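Local coordinates for tubulin-like protein CetZ1 (Haloferax volcanii, PDB 4B46), which binds GTP and controls archaeal cell shape, being essential for forming the rod-shaped cells that swim efficiently, at residues A[14-17]-A[18-22]; A[184-187]-A[188-192]. One frame throughout, in Å; residues are numbered along the deposited sequence.

Contact 1: residues A[14-17]-A[18-22]; sequences KVVD and KFVEY. With GDP (guanosine-5'-diphosphate), chain B.
The ring of Phe19 turns an edge to the carbonyl oxygen of Val15, one helical turn back, with ring atom CD2 4.2 Å from Val15 O. That oxygen is already held by the backbone of the same phenylalanine, whose N donates to Val15 O at 2.8 Å. Beyond the helix the ring packs on Met5 and Phe194. A second flat group, the carboxylate of Asp17, takes backbone N-H groups with both oxygens, OD1 from Asn49 and OD2 from Lys48; an acid suits this buried place because these loop amides in turn satisfy its charge. Val20 is branched at CB, and its CG2, set beside its own backbone N (chi1 171° places CG1 opposite), comes within 3.3 Å of Val16 O and 4.5 Å of Val16 CG1. Lys14 leads the other way: a bend at chi3 (62°) carries NZ to 3.0 Å from O6 of the GDP guanine, although the position of NZ is less certain than the rest. With an alanine here the ammonium group is gone, and guanine O6 would probably depend on the amide of Asn187, that edge of the base less firmly gripped. Helix 9-26 is the connection of a beta-alpha-beta unit: Val16 and Val20, compact enough to lie close on a sheet, face strands 3-8 and 31-38, while Val15, Phe19 and Tyr22 meet helix 179-198.

Contact 2: residues A[184-187]-A[188-192]; sequences DEIN and EEIVN. With GDP (guanosine-5'-diphosphate), chain B.
Ile186 and Ile190, one turn apart on helix 179-198, which corresponds to the central core helix of the tubulin/FtsZ fold, form the close-packed face of this contact. CG2 of Ile186 lies 3.9 Å from CD1 of Ile190, and the two methyl groups border the guanine, the CD1 of Ile190 being 3.6 Å from GDP N2. Branched, apolar side chains suit a site where the helix lies against both a base and Phe167 of strand 163-168. Ile190 N meets Ile186 O at 2.9 Å, almost in line with its C=O.

The opposite character appears at Asp184, Glu185 and Glu188, whose acidic ends suit a side that is at least partly open to solvent. Here the corresponding bond, Glu188 N to Asp184 O, stretches to 3.3 Å, with the donor well above the carbonyl plane. Glu189 borders the two regions: its extended chain runs back past Glu185 O, and OE1 makes a salt bridge with Lys174.

Between the isoleucines and the acids stands Asn187. With CG anti to its own carbonyl carbon (chi1 -65°) and little twist at chi2, its amide is brought edge-on to the guanine and nearly into its plane. OD1 accepts from GDP N1 at 2.7 Å, nearly straight at 161°, and more weakly from N2 at 3.2 Å, while ND2 donates to O6 at 3.1 Å and 160°. Three bonds fix the rotation of the amide and tell its oxygen from its nitrogen. Asparagine offers an acceptor and a donor side by side, matching the N1-H and O6 of guanine. The amide could turn over to meet adenine, but the further bond from the 2-amino group, which adenine lacks, makes the whole set consistent with a preference for guanine nucleotides.

In the fold
Near the N terminus, strand 3-8 runs into helix 9-26, which carries contact 1 before the chain passes to strand 31-38. Contact 2 comes much later, on helix 179-198, after strand 163-168. Each is a local turn of helix that closes no loop, and the two follow in series, neither nesting nor crossing. In space they are neighbours, the centres of contact 1 and contact 2 lying about 9 Å apart. Val15 CG2 meets Asn187 OD1 at 3.6 Å, Tyr22 packs on Val191 and Asn192, and Lys18 forms a weak ion pair with Glu188. Helix 9-26 of the nucleotide-binding domain thus packs on the core helix 179-198, and both touch the guanine of GDP.

Contact 1: residues A[14-17]-A[18-22]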
ATOM      1  N   LYS A  14       3.324  -2.423 -11.766  1.00 16.47           N
ATOM      2  CA  LYS A  14       4.593  -1.699 -11.712  1.00 21.02           C
ATOM      3  C   LYS A  14       5.057  -1.500 -10.265  1.00 20.48           C
ATOM      4  O   LYS A  14       6.250  -1.556  -9.961  1.00 19.53           O
ATOM      5  CB  LYS A  14       4.482  -0.349 -12.437  1.00 20.61           C
ATOM      6  CG  LYS A  14       4.339  -0.481 -13.955  1.00 23.35           C
ATOM      7  CD  LYS A  14       3.895   0.821 -14.598  1.00 28.92           C
ATOM      8  CE  LYS A  14       4.910   1.929 -14.393  1.00 39.02           C
ATOM      9  NZ  LYS A  14       4.440   3.224 -14.984  1.00 40.93           N
ATOM     10  N   VAL A  15       4.109  -1.269  -9.373  1.00 15.42           N
ATOM     11  CA  VAL A  15       4.446  -1.071  -7.968  1.00 13.72           C
ATOM     12  C   VAL A  15       4.958  -2.366  -7.332  1.00 23.04           C
ATOM     13  O   VAL A  15       5.985  -2.359  -6.644  1.00 20.98           O
ATOM     14  CB  VAL A  15       3.260  -0.464  -7.192  1.00 14.99           C
ATOM     15  CG1 VAL A  15       3.518  -0.487  -5.665  1.00 15.60           C
ATOM     16  CG2 VAL A  15       3.010   0.969  -7.694  1.00 14.91           C
ATOM     17  N   VAL A  16       4.267  -3.476  -7.586  1.00 18.82           N
ATOM     18  CA  VAL A  16       4.715  -4.774  -7.086  1.00 20.37           C
ATOM     19  C   VAL A  16       6.074  -5.152  -7.667  1.00 21.57           C
ATOM     20  O   VAL A  16       6.948  -5.649  -6.947  1.00 22.14           O
ATOM     21  CB  VAL A  16       3.679  -5.885  -7.327  1.00 19.67           C
ATOM     22  CG1 VAL A  16       4.265  -7.274  -6.954  1.00 18.75           C
ATOM     23  CG2 VAL A  16       2.434  -5.610  -6.503  1.00 16.44           C
ATOM     24  N   ASP A  17       6.260  -4.882  -8.958  1.00 21.09           N
ATOM     25  CA  ASP A  17       7.539  -5.112  -9.627  1.00 22.85           C
ATOM     26  C   ASP A  17       8.663  -4.359  -8.897  1.00 23.56           C
ATOM     27  O   ASP A  17       9.739  -4.908  -8.645  1.00 23.26           O
ATOM     28  CB  ASP A  17       7.457  -4.644 -11.086  1.00 26.13           C
ATOM     29  CG  ASP A  17       8.323  -5.471 -12.036  1.00 30.93           C
ATOM     30  OD1 ASP A  17       8.467  -6.694 -11.826  1.00 31.74           O
ATOM     31  OD2 ASP A  17       8.840  -4.894 -13.020  1.00 33.53           O
ATOM     32  N   LYS A  18       8.409  -3.101  -8.555  1.00 19.97           N
ATOM     33  CA  LYS A  18       9.413  -2.283  -7.875  1.00 20.96           C
ATOM     34  C   LYS A  18       9.633  -2.741  -6.438  1.00 19.60           C
ATOM     35  O   LYS A  18      10.742  -2.673  -5.924  1.00 22.74           O
ATOM     36  CB  LYS A  18       9.016  -0.810  -7.896  1.00 29.92           C
ATOM     37  CG  LYS A  18      10.111   0.111  -7.404  1.00 38.78           C
ATOM     38  CD  LYS A  18      10.154   1.375  -8.234  1.00 51.59           C
ATOM     39  CE  LYS A  18      11.573   1.883  -8.377  1.00 60.43           C
ATOM     40  NZ  LYS A  18      11.646   2.964  -9.400  1.00 68.05           N
ATOM     41  N   PHE A  19       8.561  -3.189  -5.793  1.00 19.51           N
ATOM     42  CA  PHE A  19       8.648  -3.769  -4.459  1.00 21.73           C
ATOM     43  C   PHE A  19       9.568  -4.986  -4.446  1.00 24.38           C
ATOM     44  O   PHE A  19      10.367  -5.165  -3.521  1.00 22.62           O
ATOM     45  CB  PHE A  19       7.258  -4.158  -3.959  1.00 22.39           C
ATOM     46  CG  PHE A  19       6.921  -3.567  -2.631  1.00 30.92           C
ATOM     47  CD1 PHE A  19       7.700  -3.850  -1.523  1.00 43.73           C
ATOM     48  CD2 PHE A  19       5.850  -2.705  -2.493  1.00 37.89           C
ATOM     49  CE1 PHE A  19       7.406  -3.299  -0.293  1.00 47.24           C
ATOM     50  CE2 PHE A  19       5.550  -2.147  -1.266  1.00 42.95           C
ATOM     51  CZ  PHE A  19       6.327  -2.446  -0.166  1.00 45.71           C
ATOM     52  N   VAL A  20       9.455  -5.820  -5.476  1.00 21.51           N
ATOM     53  CA  VAL A  20      10.326  -6.987  -5.606  1.00 25.10           C
ATOM     54  C   VAL A  20      11.790  -6.569  -5.711  1.00 27.21           C
ATOM     55  O   VAL A  20      12.663  -7.168  -5.088  1.00 27.58           O
ATOM     56  CB  VAL A  20       9.946  -7.859  -6.827  1.00 25.56           C
ATOM     57  CG1 VAL A  20      10.994  -8.941  -7.063  1.00 20.98           C
ATOM     58  CG2 VAL A  20       8.572  -8.482  -6.624  1.00 23.27           C
ATOM     59  N   GLU A  21      12.058  -5.531  -6.497  1.00 27.63           N
ATOM     60  CA  GLU A  21      13.427  -5.039  -6.669  1.00 24.92           C
ATOM     61  C   GLU A  21      13.985  -4.440  -5.372  1.00 23.79           C
ATOM     62  O   GLU A  21      15.143  -4.660  -5.015  1.00 26.23           O
ATOM     63  CB  GLU A  21      13.481  -4.012  -7.805  1.00 29.81           C
ATOM     64  CG  GLU A  21      14.845  -3.386  -8.031  1.00 35.22           C
ATOM     65  CD  GLU A  21      14.773  -2.204  -8.984  1.00 51.39           C
ATOM     66  OE1 GLU A  21      14.245  -1.142  -8.584  1.00 50.91           O
ATOM     67  OE2 GLU A  21      15.236  -2.339 -10.137  1.00 60.57           O
ATOM     68  N   TYR A  22      13.149  -3.679  -4.677  1.00 21.23           N
ATOM     69  CA  TYR A  22      13.514  -3.072  -3.405  1.00 21.60           C
ATOM     70  C   TYR A  22      13.860  -4.139  -2.371  1.00 28.12           C
ATOM     71  O   TYR A  22      14.867  -4.045  -1.659  1.00 28.47           O
ATOM     72  CB  TYR A  22      12.322  -2.272  -2.906  1.00 21.47           C
ATOM     73  CG  TYR A  22      12.434  -1.744  -1.493  1.00 26.67           C
ATOM     74  CD1 TYR A  22      12.066  -2.525  -0.405  1.00 24.56           C
ATOM     75  CD2 TYR A  22      12.875  -0.446  -1.251  1.00 31.84           C
ATOM     76  CE1 TYR A  22      12.166  -2.043   0.885  1.00 28.25           C
ATOM     77  CE2 TYR A  22      12.970   0.049   0.039  1.00 28.79           C
ATOM     78  CZ  TYR A  22      12.615  -0.752   1.098  1.00 29.77           C
ATOM     79  OH  TYR A  22      12.709  -0.271   2.379  1.00 30.04           O
TER
HETATM   80  PB  GDP B1368      -5.702  -0.358 -15.223  1.00 19.24           P
HETATM   81  O1B GDP B1368      -6.904  -0.364 -16.125  1.00 17.26           O
HETATM   82  O2B GDP B1368      -4.568  -1.196 -15.770  1.00 17.24           O
HETATM   83  O3B GDP B1368      -6.137  -0.837 -13.862  1.00 16.32           O
HETATM   84  O3A GDP B1368      -5.266   1.179 -15.168  1.00 18.80           O
HETATM   85  PA  GDP B1368      -3.819   1.692 -14.721  1.00 18.22           P
HETATM   86  O1A GDP B1368      -3.243   0.856 -13.628  1.00 17.92           O
HETATM   87  O2A GDP B1368      -2.921   1.793 -15.922  1.00 15.31           O
HETATM   88  O5' GDP B1368      -4.186   3.178 -14.207  1.00 17.34           O
HETATM   89  C5' GDP B1368      -5.076   3.292 -13.094  1.00 15.23           C
HETATM   90  C4' GDP B1368      -4.683   4.496 -12.259  1.00 16.55           C
HETATM   91  O4' GDP B1368      -3.437   4.260 -11.627  1.00 16.17           O
HETATM   92  C3' GDP B1368      -4.415   5.721 -13.113  1.00 15.26           C
HETATM   93  O3' GDP B1368      -5.641   6.422 -13.270  1.00 23.00           O
HETATM   94  C2' GDP B1368      -3.386   6.514 -12.323  1.00 18.14           C
HETATM   95  O2' GDP B1368      -4.021   7.271 -11.290  1.00 16.77           O
HETATM   96  C1' GDP B1368      -2.636   5.462 -11.565  1.00 19.09           C
HETATM   97  N9  GDP B1368      -1.357   5.010 -12.129  1.00 15.59           N
HETATM   98  C8  GDP B1368      -1.132   4.511 -13.361  1.00 19.04           C
HETATM   99  N7  GDP B1368       0.164   4.116 -13.480  1.00 22.24           N
HETATM  100  C5  GDP B1368       0.764   4.335 -12.284  1.00 22.37           C
HETATM  101  C6  GDP B1368       2.106   4.130 -11.697  1.00 20.25           C
HETATM  102  O6  GDP B1368       3.051   3.636 -12.367  1.00 18.50           O
HETATM  103  N1  GDP B1368       2.281   4.502 -10.422  1.00 18.24           N
HETATM  104  C2  GDP B1368       1.306   5.038  -9.667  1.00 18.79           C
HETATM  105  N2  GDP B1368       1.588   5.394  -8.391  1.00 19.67           N
HETATM  106  N3  GDP B1368       0.053   5.247 -10.131  1.00 20.38           N
HETATM  107  C4  GDP B1368      -0.256   4.913 -11.402  1.00 20.12           C

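Contact 2: residues A[184-187]-A[188-192]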
ATOM      1  N   ASP A 184       7.497   6.970 -12.063  1.00 23.38           N
ATOM      2  CA  ASP A 184       8.731   6.317 -11.616  1.00 30.00           C
ATOM      3  C   ASP A 184       9.178   6.839 -10.255  1.00 30.53           C
ATOM      4  O   ASP A 184       9.605   6.071  -9.395  1.00 32.52           O
ATOM      5  CB  ASP A 184       9.867   6.518 -12.623  1.00 34.84           C
ATOM      6  CG  ASP A 184       9.682   5.702 -13.885  1.00 38.60           C
ATOM      7  OD1 ASP A 184       8.806   4.809 -13.896  1.00 40.16           O
ATOM      8  OD2 ASP A 184      10.409   5.967 -14.871  1.00 38.50           O
ATOM      9  N   GLU A 185       9.090   8.150 -10.064  1.00 22.99           N
ATOM     10  CA  GLU A 185       9.491   8.732  -8.791  1.00 24.14           C
ATOM     11  C   GLU A 185       8.448   8.453  -7.732  1.00 23.07           C
ATOM     12  O   GLU A 185       8.793   8.128  -6.598  1.00 22.98           O
ATOM     13  CB  GLU A 185       9.777  10.232  -8.935  1.00 29.47           C
ATOM     14  CG  GLU A 185      10.926  10.492  -9.888  1.00 40.60           C
ATOM     15  CD  GLU A 185      11.140  11.963 -10.188  1.00 57.62           C
ATOM     16  OE1 GLU A 185      10.410  12.811  -9.630  1.00 63.71           O
ATOM     17  OE2 GLU A 185      12.043  12.269 -10.993  1.00 60.28           O
ATOM     18  N   ILE A 186       7.173   8.541  -8.102  1.00 21.60           N
ATOM     19  CA  ILE A 186       6.106   8.204  -7.158  1.00 18.13           C
ATOM     20  C   ILE A 186       6.199   6.753  -6.679  1.00 23.32           C
ATOM     21  O   ILE A 186       6.065   6.471  -5.480  1.00 19.14           O
ATOM     22  CB  ILE A 186       4.712   8.482  -7.738  1.00 20.47           C
ATOM     23  CG1 ILE A 186       4.492   9.995  -7.874  1.00 26.30           C
ATOM     24  CG2 ILE A 186       3.628   7.860  -6.854  1.00 18.52           C
ATOM     25  CD1 ILE A 186       3.287  10.381  -8.738  1.00 25.71           C
ATOM     26  N   ASN A 187       6.456   5.836  -7.606  1.00 16.54           N
ATOM     27  CA  ASN A 187       6.581   4.427  -7.230  1.00 15.01           C
ATOM     28  C   ASN A 187       7.746   4.168  -6.270  1.00 16.73           C
ATOM     29  O   ASN A 187       7.656   3.288  -5.424  1.00 19.42           O
ATOM     30  CB  ASN A 187       6.690   3.525  -8.468  1.00 17.59           C
ATOM     31  CG  ASN A 187       5.426   3.539  -9.312  1.00 22.21           C
ATOM     32  OD1 ASN A 187       4.383   4.023  -8.875  1.00 17.99           O
ATOM     33  ND2 ASN A 187       5.509   2.988 -10.523  1.00 17.52           N
ATOM     34  N   GLU A 188       8.830   4.929  -6.410  1.00 16.78           N
ATOM     35  CA  GLU A 188       9.946   4.867  -5.461  1.00 21.97           C
ATOM     36  C   GLU A 188       9.507   5.322  -4.075  1.00 20.70           C
ATOM     37  O   GLU A 188       9.856   4.710  -3.068  1.00 19.73           O
ATOM     38  CB  GLU A 188      11.094   5.762  -5.922  1.00 31.17           C
ATOM     39  CG  GLU A 188      11.930   5.199  -7.048  1.00 53.29           C
ATOM     40  CD  GLU A 188      13.070   4.326  -6.548  1.00 67.52           C
ATOM     41  OE1 GLU A 188      13.087   3.992  -5.342  1.00 71.31           O
ATOM     42  OE2 GLU A 188      13.951   3.976  -7.364  1.00 71.30           O
ATOM     43  N   GLU A 189       8.745   6.410  -4.038  1.00 23.41           N
ATOM     44  CA  GLU A 189       8.216   6.943  -2.786  1.00 22.28           C
ATOM     45  C   GLU A 189       7.280   5.946  -2.111  1.00 21.11           C
ATOM     46  O   GLU A 189       7.300   5.780  -0.888  1.00 18.54           O
ATOM     47  CB  GLU A 189       7.505   8.278  -3.040  1.00 17.05           C
ATOM     48  CG  GLU A 189       8.476   9.378  -3.505  1.00 18.72           C
ATOM     49  CD  GLU A 189       7.784  10.647  -3.959  1.00 28.09           C
ATOM     50  OE1 GLU A 189       6.787  10.569  -4.704  1.00 32.14           O
ATOM     51  OE2 GLU A 189       8.245  11.734  -3.571  1.00 32.01           O
ATOM     52  N   ILE A 190       6.457   5.281  -2.913  1.00 16.34           N
ATOM     53  CA  ILE A 190       5.531   4.289  -2.392  1.00 12.81           C
ATOM     54  C   ILE A 190       6.305   3.139  -1.754  1.00 17.90           C
ATOM     55  O   ILE A 190       6.065   2.768  -0.602  1.00 18.13           O
ATOM     56  CB  ILE A 190       4.615   3.751  -3.512  1.00 17.46           C
ATOM     57  CG1 ILE A 190       3.613   4.835  -3.948  1.00 17.82           C
ATOM     58  CG2 ILE A 190       3.923   2.473  -3.073  1.00 14.11           C
ATOM     59  CD1 ILE A 190       2.763   4.461  -5.173  1.00 16.53           C
ATOM     60  N   VAL A 191       7.263   2.598  -2.495  1.00 18.31           N
ATOM     61  CA  VAL A 191       7.995   1.429  -2.028  1.00 17.40           C
ATOM     62  C   VAL A 191       8.915   1.726  -0.823  1.00 23.18           C
ATOM     63  O   VAL A 191       9.054   0.896   0.064  1.00 26.33           O
ATOM     64  CB  VAL A 191       8.763   0.771  -3.198  1.00 22.65           C
ATOM     65  CG1 VAL A 191       9.578  -0.356  -2.711  1.00 26.77           C
ATOM     66  CG2 VAL A 191       7.775   0.250  -4.252  1.00 19.45           C
ATOM     67  N   ASN A 192       9.526   2.908  -0.781  1.00 22.91           N
ATOM     68  CA  ASN A 192      10.378   3.270   0.353  1.00 24.00           C
ATOM     69  C   ASN A 192       9.594   3.345   1.652  1.00 18.76           C
ATOM     70  O   ASN A 192      10.100   3.022   2.717  1.00 22.55           O
ATOM     71  CB  ASN A 192      11.072   4.613   0.112  1.00 22.88           C
ATOM     72  CG  ASN A 192      12.238   4.502  -0.848  1.00 35.27           C
ATOM     73  OD1 ASN A 192      12.890   3.462  -0.932  1.00 38.80           O
ATOM     74  ND2 ASN A 192      12.513   5.582  -1.577  1.00 38.91           N
TER
HETATM   75  PB  GDP B1368      -5.702  -0.358 -15.223  1.00 19.24           P
HETATM   76  O1B GDP B1368      -6.904  -0.364 -16.125  1.00 17.26           O
HETATM   77  O2B GDP B1368      -4.568  -1.196 -15.770  1.00 17.24           O
HETATM   78  O3B GDP B1368      -6.137  -0.837 -13.862  1.00 16.32           O
HETATM   79  O3A GDP B1368      -5.266   1.179 -15.168  1.00 18.80           O
HETATM   80  PA  GDP B1368      -3.819   1.692 -14.721  1.00 18.22           P
HETATM   81  O1A GDP B1368      -3.243   0.856 -13.628  1.00 17.92           O
HETATM   82  O2A GDP B1368      -2.921   1.793 -15.922  1.00 15.31           O
HETATM   83  O5' GDP B1368      -4.186   3.178 -14.207  1.00 17.34           O
HETATM   84  C5' GDP B1368      -5.076   3.292 -13.094  1.00 15.23           C
HETATM   85  C4' GDP B1368      -4.683   4.496 -12.259  1.00 16.55           C
HETATM   86  O4' GDP B1368      -3.437   4.260 -11.627  1.00 16.17           O
HETATM   87  C3' GDP B1368      -4.415   5.721 -13.113  1.00 15.26           C
HETATM   88  O3' GDP B1368      -5.641   6.422 -13.270  1.00 23.00           O
HETATM   89  C2' GDP B1368      -3.386   6.514 -12.323  1.00 18.14           C
HETATM   90  O2' GDP B1368      -4.021   7.271 -11.290  1.00 16.77           O
HETATM   91  C1' GDP B1368      -2.636   5.462 -11.565  1.00 19.09           C
HETATM   92  N9  GDP B1368      -1.357   5.010 -12.129  1.00 15.59           N
HETATM   93  C8  GDP B1368      -1.132   4.511 -13.361  1.00 19.04           C
HETATM   94  N7  GDP B1368       0.164   4.116 -13.480  1.00 22.24           N
HETATM   95  C5  GDP B1368       0.764   4.335 -12.284  1.00 22.37           C
HETATM   96  C6  GDP B1368       2.106   4.130 -11.697  1.00 20.25           C
HETATM   97  O6  GDP B1368       3.051   3.636 -12.367  1.00 18.50           O
HETATM   98  N1  GDP B1368       2.281   4.502 -10.422  1.00 18.24           N
HETATM   99  C2  GDP B1368       1.306   5.038  -9.667  1.00 18.79           C
HETATM  100  N2  GDP B1368       1.588   5.394  -8.391  1.00 19.67           N
HETATM  101  N3  GDP B1368       0.053   5.247 -10.131  1.00 20.38           N
HETATM  102  C4  GDP B1368      -0.256   4.913 -11.402  1.00 20.12           C